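Side-chain contacts in occlusion-derived virus envelope protein E66 (Autographa californica nucleopolyhedrovirus, PDB 3VSN), which cleaves non-sulfated chondroitin as a lyase of the occlusion-derived virus envelope and is essential for oral infection of the insect host: residues 240-243 with 249-252; 114-119 with 142-147; 389-394 with 525-530. All coordinates share one frame; numbering follows the deposited sequence.

Contact 1: residues 240-243 with 249-252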
# COMPACT_ATOMS: atom_id res chain seq x y z
N ASP A 240 -5.13 13.83 4.44
CA ASP A 240 -5.23 13.51 3.02
C ASP A 240 -5.36 12.01 2.76
O ASP A 240 -5.05 11.53 1.66
CB ASP A 240 -4.06 14.12 2.23
CG ASP A 240 -2.69 13.67 2.74
OD1 ASP A 240 -2.61 12.88 3.71
OD2 ASP A 240 -1.68 14.11 2.16
N SER A 241 -5.82 11.28 3.77
CA SER A 241 -6.09 9.84 3.66
C SER A 241 -4.88 8.99 3.23
O SER A 241 -4.93 8.27 2.24
CB SER A 241 -7.30 9.57 2.75
OG SER A 241 -8.50 9.90 3.43
N ILE A 242 -3.81 9.12 4.00
CA ILE A 242 -2.72 8.16 3.99
C ILE A 242 -2.55 7.70 5.43
O ILE A 242 -2.58 8.53 6.35
CB ILE A 242 -1.40 8.77 3.45
CG1 ILE A 242 -1.52 9.11 1.95
CG2 ILE A 242 -0.20 7.85 3.70
CD1 ILE A 242 -1.78 7.93 1.03
N TYR A 243 -2.41 6.39 5.64
CA TYR A 243 -2.28 5.88 7.00
C TYR A 243 -0.85 5.94 7.52
O TYR A 243 0.07 5.41 6.90
CB TYR A 243 -2.86 4.46 7.18
CG TYR A 243 -3.06 4.20 8.65
CD1 TYR A 243 -2.08 3.58 9.42
CD2 TYR A 243 -4.21 4.66 9.30
CE1 TYR A 243 -2.25 3.38 10.78
CE2 TYR A 243 -4.39 4.46 10.65
CZ TYR A 243 -3.41 3.83 11.39
OH TYR A 243 -3.60 3.65 12.74
N VAL A 249 5.69 6.95 9.94
CA VAL A 249 5.92 6.04 8.81
C VAL A 249 4.63 5.82 8.02
O VAL A 249 3.58 5.52 8.60
CB VAL A 249 6.51 4.68 9.28
CG1 VAL A 249 6.91 3.82 8.09
CG2 VAL A 249 7.72 4.89 10.18
N ARG A 250 4.70 5.99 6.69
CA ARG A 250 3.60 5.55 5.81
C ARG A 250 3.55 4.02 5.88
O ARG A 250 4.48 3.35 5.43
CB ARG A 250 3.82 6.01 4.37
CG ARG A 250 3.90 7.53 4.18
CD ARG A 250 4.25 7.89 2.73
NE ARG A 250 4.66 9.28 2.61
CZ ARG A 250 5.90 9.73 2.84
NH1 ARG A 250 6.86 8.89 3.19
NH2 ARG A 250 6.17 11.02 2.72
N ALA A 251 2.47 3.47 6.44
CA ALA A 251 2.40 2.04 6.75
C ALA A 251 0.97 1.52 6.83
O ALA A 251 0.24 1.81 7.78
CB ALA A 251 3.13 1.75 8.05
N TYR A 252 0.58 0.72 5.84
CA TYR A 252 -0.80 0.26 5.73
C TYR A 252 -1.09 -1.05 6.46
O TYR A 252 -2.24 -1.49 6.51
CB TYR A 252 -1.21 0.18 4.26
CG TYR A 252 -1.75 1.49 3.74
CD1 TYR A 252 -0.91 2.59 3.55
CD2 TYR A 252 -3.11 1.63 3.46
CE1 TYR A 252 -1.41 3.80 3.08
CE2 TYR A 252 -3.61 2.84 2.99
CZ TYR A 252 -2.77 3.91 2.80
OH TYR A 252 -3.28 5.10 2.33
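Tyr-243 lays its CB over the centre of the Tyr-252 ring, 4.3 Å above the ring plane. From CB the side chain turns to CG, which is anti to the backbone N (chi1 -163°). This carries the Tyr-243 ring alongside the backbone of Ala-251. CD1 of Tyr-243 lies 3.3 Å from the carbonyl O of Ala-251, which sits at the ring edge. The Tyr-243 side chain also comes within about 3 Å (nearest atoms) of that of Tyr-254, the catalytic proton donor, and touches Phe-228. The backbone of Tyr-243 makes a nearly straight bond: Ala-251 N donates to Tyr-243 O at 3.1 Å, with an N-H...O angle of 173°. Strands 243-245 and 249-250 form a beta hairpin at the edge of a small mixed sheet, with 249-250 outermost. This bond lies just past the end of strand 249-250. Ile-242 crosses the Tyr-252 side chain at about a right angle, and its CD1 is 3.5 Å from Tyr-252 OH. That hydroxyl is hydrogen-bonded to Ala-282 O. CG2 of Ile-242 lies between the Tyr-252 ring, which it meets obliquely, and Arg-250 CG, 4.1 Å away. The Arg-250 chain runs on extended, and its NE bonds Ser-325 O.

Contact 2: residues 114-119 with 142-147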
# COMPACT_ATOMS: atom_id res chain seq x y z
N ARG A 114 -15.56 -29.64 19.30
CA ARG A 114 -15.59 -30.50 20.49
C ARG A 114 -14.18 -30.85 20.97
O ARG A 114 -13.91 -30.80 22.17
CB ARG A 114 -16.36 -31.80 20.22
CG ARG A 114 -17.86 -31.63 20.10
CD ARG A 114 -18.49 -32.94 19.63
NE ARG A 114 -19.91 -32.78 19.31
CZ ARG A 114 -20.59 -33.58 18.50
NH1 ARG A 114 -19.98 -34.60 17.90
NH2 ARG A 114 -21.87 -33.35 18.27
N ILE A 115 -13.31 -31.21 20.03
CA ILE A 115 -11.92 -31.57 20.35
C ILE A 115 -11.19 -30.40 21.01
O ILE A 115 -10.53 -30.58 22.04
CB ILE A 115 -11.15 -32.10 19.11
CG1 ILE A 115 -11.73 -33.44 18.65
CG2 ILE A 115 -9.67 -32.27 19.43
CD1 ILE A 115 -11.33 -33.85 17.24
N ILE A 116 -11.33 -29.20 20.45
CA ILE A 116 -10.73 -27.99 21.02
C ILE A 116 -11.25 -27.70 22.44
O ILE A 116 -10.47 -27.42 23.35
CB ILE A 116 -10.92 -26.76 20.11
CG1 ILE A 116 -10.15 -26.94 18.80
CG2 ILE A 116 -10.46 -25.48 20.81
CD1 ILE A 116 -10.50 -25.93 17.73
N CYS A 117 -12.57 -27.80 22.61
CA CYS A 117 -13.20 -27.55 23.91
C CYS A 117 -12.71 -28.50 25.00
O CYS A 117 -12.57 -28.10 26.16
CB CYS A 117 -14.73 -27.60 23.79
SG CYS A 117 -15.41 -26.18 22.91
N SER A 118 -12.43 -29.75 24.62
CA SER A 118 -11.93 -30.75 25.56
C SER A 118 -10.48 -30.49 25.99
O SER A 118 -10.02 -31.06 26.98
CB SER A 118 -12.07 -32.16 24.98
OG SER A 118 -11.06 -32.42 24.02
N LYS A 119 -9.77 -29.65 25.24
CA LYS A 119 -8.37 -29.33 25.56
C LYS A 119 -8.22 -28.05 26.38
O LYS A 119 -7.19 -27.85 27.03
CB LYS A 119 -7.53 -29.22 24.28
CG LYS A 119 -7.45 -30.49 23.44
CD LYS A 119 -6.73 -31.62 24.16
CE LYS A 119 -6.74 -32.88 23.31
NZ LYS A 119 -6.29 -34.08 24.08
N ILE A 142 -7.23 -14.40 19.75
CA ILE A 142 -7.56 -13.82 18.45
C ILE A 142 -8.23 -14.83 17.53
O ILE A 142 -9.40 -14.66 17.16
CB ILE A 142 -6.32 -13.18 17.77
CG1 ILE A 142 -5.67 -12.12 18.68
CG2 ILE A 142 -6.67 -12.59 16.40
CD1 ILE A 142 -6.59 -11.00 19.14
N THR A 143 -7.50 -15.89 17.18
CA THR A 143 -7.96 -16.84 16.16
C THR A 143 -9.05 -17.79 16.66
O THR A 143 -10.03 -18.04 15.96
CB THR A 143 -6.79 -17.63 15.57
OG1 THR A 143 -5.67 -16.75 15.39
CG2 THR A 143 -7.17 -18.23 14.22
N MET A 144 -8.88 -18.32 17.87
CA MET A 144 -9.82 -19.31 18.41
C MET A 144 -11.27 -18.82 18.53
O MET A 144 -12.19 -19.53 18.13
CB MET A 144 -9.32 -19.89 19.73
CG MET A 144 -10.11 -21.10 20.21
SD MET A 144 -9.59 -21.63 21.85
CE MET A 144 -10.28 -20.32 22.87
N PRO A 145 -11.50 -17.60 19.09
CA PRO A 145 -12.88 -17.13 19.15
C PRO A 145 -13.54 -17.01 17.77
O PRO A 145 -14.75 -17.21 17.65
CB PRO A 145 -12.75 -15.76 19.82
CG PRO A 145 -11.54 -15.90 20.67
CD PRO A 145 -10.59 -16.69 19.81
N GLU A 146 -12.75 -16.71 16.74
CA GLU A 146 -13.23 -16.70 15.36
C GLU A 146 -13.66 -18.09 14.88
O GLU A 146 -14.59 -18.20 14.08
CB GLU A 146 -12.18 -16.08 14.42
CG GLU A 146 -12.01 -14.58 14.61
CD GLU A 146 -10.81 -13.98 13.90
OE1 GLU A 146 -9.92 -14.73 13.43
OE2 GLU A 146 -10.74 -12.74 13.81
N VAL A 147 -12.99 -19.13 15.37
CA VAL A 147 -13.37 -20.52 15.06
C VAL A 147 -14.77 -20.82 15.60
O VAL A 147 -15.62 -21.32 14.86
CB VAL A 147 -12.35 -21.54 15.63
CG1 VAL A 147 -12.83 -22.96 15.40
CG2 VAL A 147 -10.99 -21.33 14.98
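Ile-116 meets Met-144 and Val-147 through apolar contact alone. Ile-116 uses a different branch for each partner. Its CG2 lies 4.1 Å from the sulfur SD of Met-144. Its CD1, at the end of the other branch, lies 4.4 Å from CG1 of Val-147. Ile-116 CG1 is anti to the carbonyl carbon (chi1 -66°), and this sets the two branches toward separate residues of the facing helix. Met-144 and Val-147 are three residues apart and lie on the same side of that helix. The side chains of Ile-116 and Met-144 slide past each other in opposite directions. Met-144 is extended as far as SD, then bends at chi3 (73°), which turns its CE aside. The contact is buried but slight, with 96 Å² covered in all. The closest CA atoms, those of Ile-116 and Met-144, are 9.1 Å apart. Leu-85 also packs on Ile-116, and Cys-82 on Val-147. Both belong to helix 75-93, which therefore borders the same apolar region.

The two segments share no hydrogen bond, but each has bonds of its own. Ser-118 OG donates to Ile-115 O at 2.8 Å, one turn back. In 142-147 the nitrogen of Pro-145 makes no bond to the preceding turn, and the helix is kinked there. Val-147 N still reaches Thr-143 O, at 3.2 Å.

Salt bridges lie to the side of the apolar contact. Arg-114 pairs with Glu-163. Glu-146 pairs with both Arg-194 and Lys-49.

Helices 103-119 and 138-154 thus touch lightly through Ile-116, Met-144 and Val-147. Helix packing of this kind builds the alpha/alpha toroid, as in the helical domain of polysaccharide lyase family 8.

Contact 3: residues 389-394 with 525-530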
# COMPACT_ATOMS: atom_id res chain seq x y z
N ILE A 389 15.35 3.79 -9.39
CA ILE A 389 16.36 3.73 -8.33
C ILE A 389 17.73 4.22 -8.81
O ILE A 389 18.22 3.81 -9.87
CB ILE A 389 16.47 2.33 -7.68
CG1 ILE A 389 15.16 1.98 -6.94
CG2 ILE A 389 17.66 2.25 -6.73
CD1 ILE A 389 15.15 0.65 -6.21
N ILE A 390 18.33 5.14 -8.05
CA ILE A 390 19.68 5.62 -8.33
C ILE A 390 20.65 4.76 -7.52
O ILE A 390 20.54 4.69 -6.29
CB ILE A 390 19.87 7.11 -7.97
CG1 ILE A 390 18.86 7.99 -8.73
CG2 ILE A 390 21.29 7.56 -8.28
CD1 ILE A 390 18.76 9.41 -8.21
N LEU A 391 21.56 4.09 -8.22
CA LEU A 391 22.56 3.22 -7.59
C LEU A 391 23.88 3.95 -7.42
O LEU A 391 24.31 4.69 -8.31
CB LEU A 391 22.78 1.95 -8.41
CG LEU A 391 21.59 1.03 -8.70
CD1 LEU A 391 22.05 -0.13 -9.57
CD2 LEU A 391 20.96 0.52 -7.41
N GLN A 392 24.53 3.72 -6.28
CA GLN A 392 25.79 4.40 -5.95
C GLN A 392 26.98 3.44 -6.01
O GLN A 392 28.12 3.86 -5.85
CB GLN A 392 25.70 5.04 -4.56
CG GLN A 392 24.72 6.19 -4.46
CD GLN A 392 24.76 6.88 -3.11
OE1 GLN A 392 25.84 7.21 -2.60
NE2 GLN A 392 23.59 7.10 -2.52
N SER A 393 26.69 2.17 -6.25
CA SER A 393 27.72 1.14 -6.42
C SER A 393 27.25 0.14 -7.48
O SER A 393 26.08 0.16 -7.88
CB SER A 393 27.99 0.43 -5.09
OG SER A 393 26.82 -0.21 -4.61
N LEU A 394 28.16 -0.72 -7.92
CA LEU A 394 27.81 -1.73 -8.93
C LEU A 394 26.81 -2.77 -8.41
O LEU A 394 25.86 -3.12 -9.12
CB LEU A 394 29.07 -2.38 -9.51
CG LEU A 394 29.99 -1.47 -10.33
CD1 LEU A 394 31.25 -2.22 -10.75
CD2 LEU A 394 29.28 -0.91 -11.56
N THR A 525 22.07 1.57 -21.36
CA THR A 525 23.03 0.48 -21.41
C THR A 525 22.57 -0.67 -20.52
O THR A 525 21.76 -0.47 -19.61
CB THR A 525 24.45 0.93 -21.01
OG1 THR A 525 24.40 1.63 -19.76
CG2 THR A 525 25.06 1.83 -22.08
N VAL A 526 23.07 -1.87 -20.81
CA VAL A 526 22.65 -3.09 -20.14
C VAL A 526 23.74 -3.62 -19.22
O VAL A 526 24.91 -3.67 -19.61
CB VAL A 526 22.26 -4.18 -21.17
CG1 VAL A 526 21.91 -5.50 -20.48
CG2 VAL A 526 21.10 -3.71 -22.03
N ARG A 527 23.36 -4.03 -18.01
CA ARG A 527 24.31 -4.57 -17.03
C ARG A 527 23.60 -5.49 -16.04
O ARG A 527 22.44 -5.27 -15.71
CB ARG A 527 24.99 -3.42 -16.28
CG ARG A 527 26.10 -3.84 -15.32
CD ARG A 527 26.72 -2.63 -14.65
NE ARG A 527 25.74 -1.91 -13.82
CZ ARG A 527 25.49 -2.18 -12.55
NH1 ARG A 527 26.14 -3.15 -11.91
NH2 ARG A 527 24.57 -1.48 -11.90
N SER A 528 24.32 -6.52 -15.58
CA SER A 528 23.84 -7.40 -14.51
C SER A 528 24.59 -7.12 -13.20
O SER A 528 25.79 -7.40 -13.10
CB SER A 528 24.01 -8.87 -14.90
OG SER A 528 23.21 -9.19 -16.02
N PRO A 529 23.89 -6.57 -12.18
CA PRO A 529 24.53 -6.23 -10.90
C PRO A 529 24.82 -7.44 -10.01
O PRO A 529 25.68 -7.36 -9.14
CB PRO A 529 23.49 -5.32 -10.23
CG PRO A 529 22.19 -5.77 -10.80
CD PRO A 529 22.47 -6.16 -12.22
N ASN A 530 24.07 -8.52 -10.22
CA ASN A 530 24.29 -9.79 -9.54
C ASN A 530 23.69 -10.91 -10.39
O ASN A 530 23.17 -10.65 -11.48
CB ASN A 530 23.73 -9.78 -8.10
CG ASN A 530 22.23 -9.53 -8.05
OD1 ASN A 530 21.47 -10.05 -8.86
ND2 ASN A 530 21.80 -8.74 -7.07
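Leu-394 places CD2 over one face of the Arg-527 guanidinium, 3.8 Å above its plane and offset toward the rim. The two side chains cross at about a right angle. The same residue also takes the charged group by its backbone. Arg-527 NH1 donates to Leu-394 O at 2.8 Å, with an N-H...O angle of 160°. This oxygen lies close to the guanidinium plane. Leu-391 CD1 is at the edge of the group, in plane, 3.7 Å from Arg-527 NH2. One leucine therefore covers a face and the other borders the rim. Arg-527 starts out extended, with CG anti to the backbone N (chi1 -175°). It then bends at chi3 (63°), which swings the guanidinium to the leucines. Pro-529 CB adds a contact of 3.4 Å to Leu-394 O. Through its inner nitrogen, NE, Arg-527 forms a salt bridge with Glu-537, which would help fix the rotation of the group. Strands 390-391 and 525-530 are the two outer strands of an antiparallel four-stranded sheet. Between them run strands 472-480 and 533-540, so Arg-527 and the two leucines together bridge across the inner strands, with Arg-473 and Leu-535 beside the contact.

Along the chain contact 2 comes first, then contact 1, then contact 3. Contacts 1 and 2 both fall in the N-terminal, largely helical part, yet their centres are about 35 Å apart. Contact 2 joins two helices of the toroid, away from the catalytic residues. Contact 1 lies in a small sheet next to them, its centre about 9 Å from the centre of the chain. Contact 3 belongs to a separate antiparallel sheet in the beta-rich part. Its centre is about 31 Å from that of contact 1 and about 52 Å from that of contact 2. Of the three, contact 1 alone lies beside catalytic residues. Contacts 2 and 3, which precede and follow it in sequence, are structural packing.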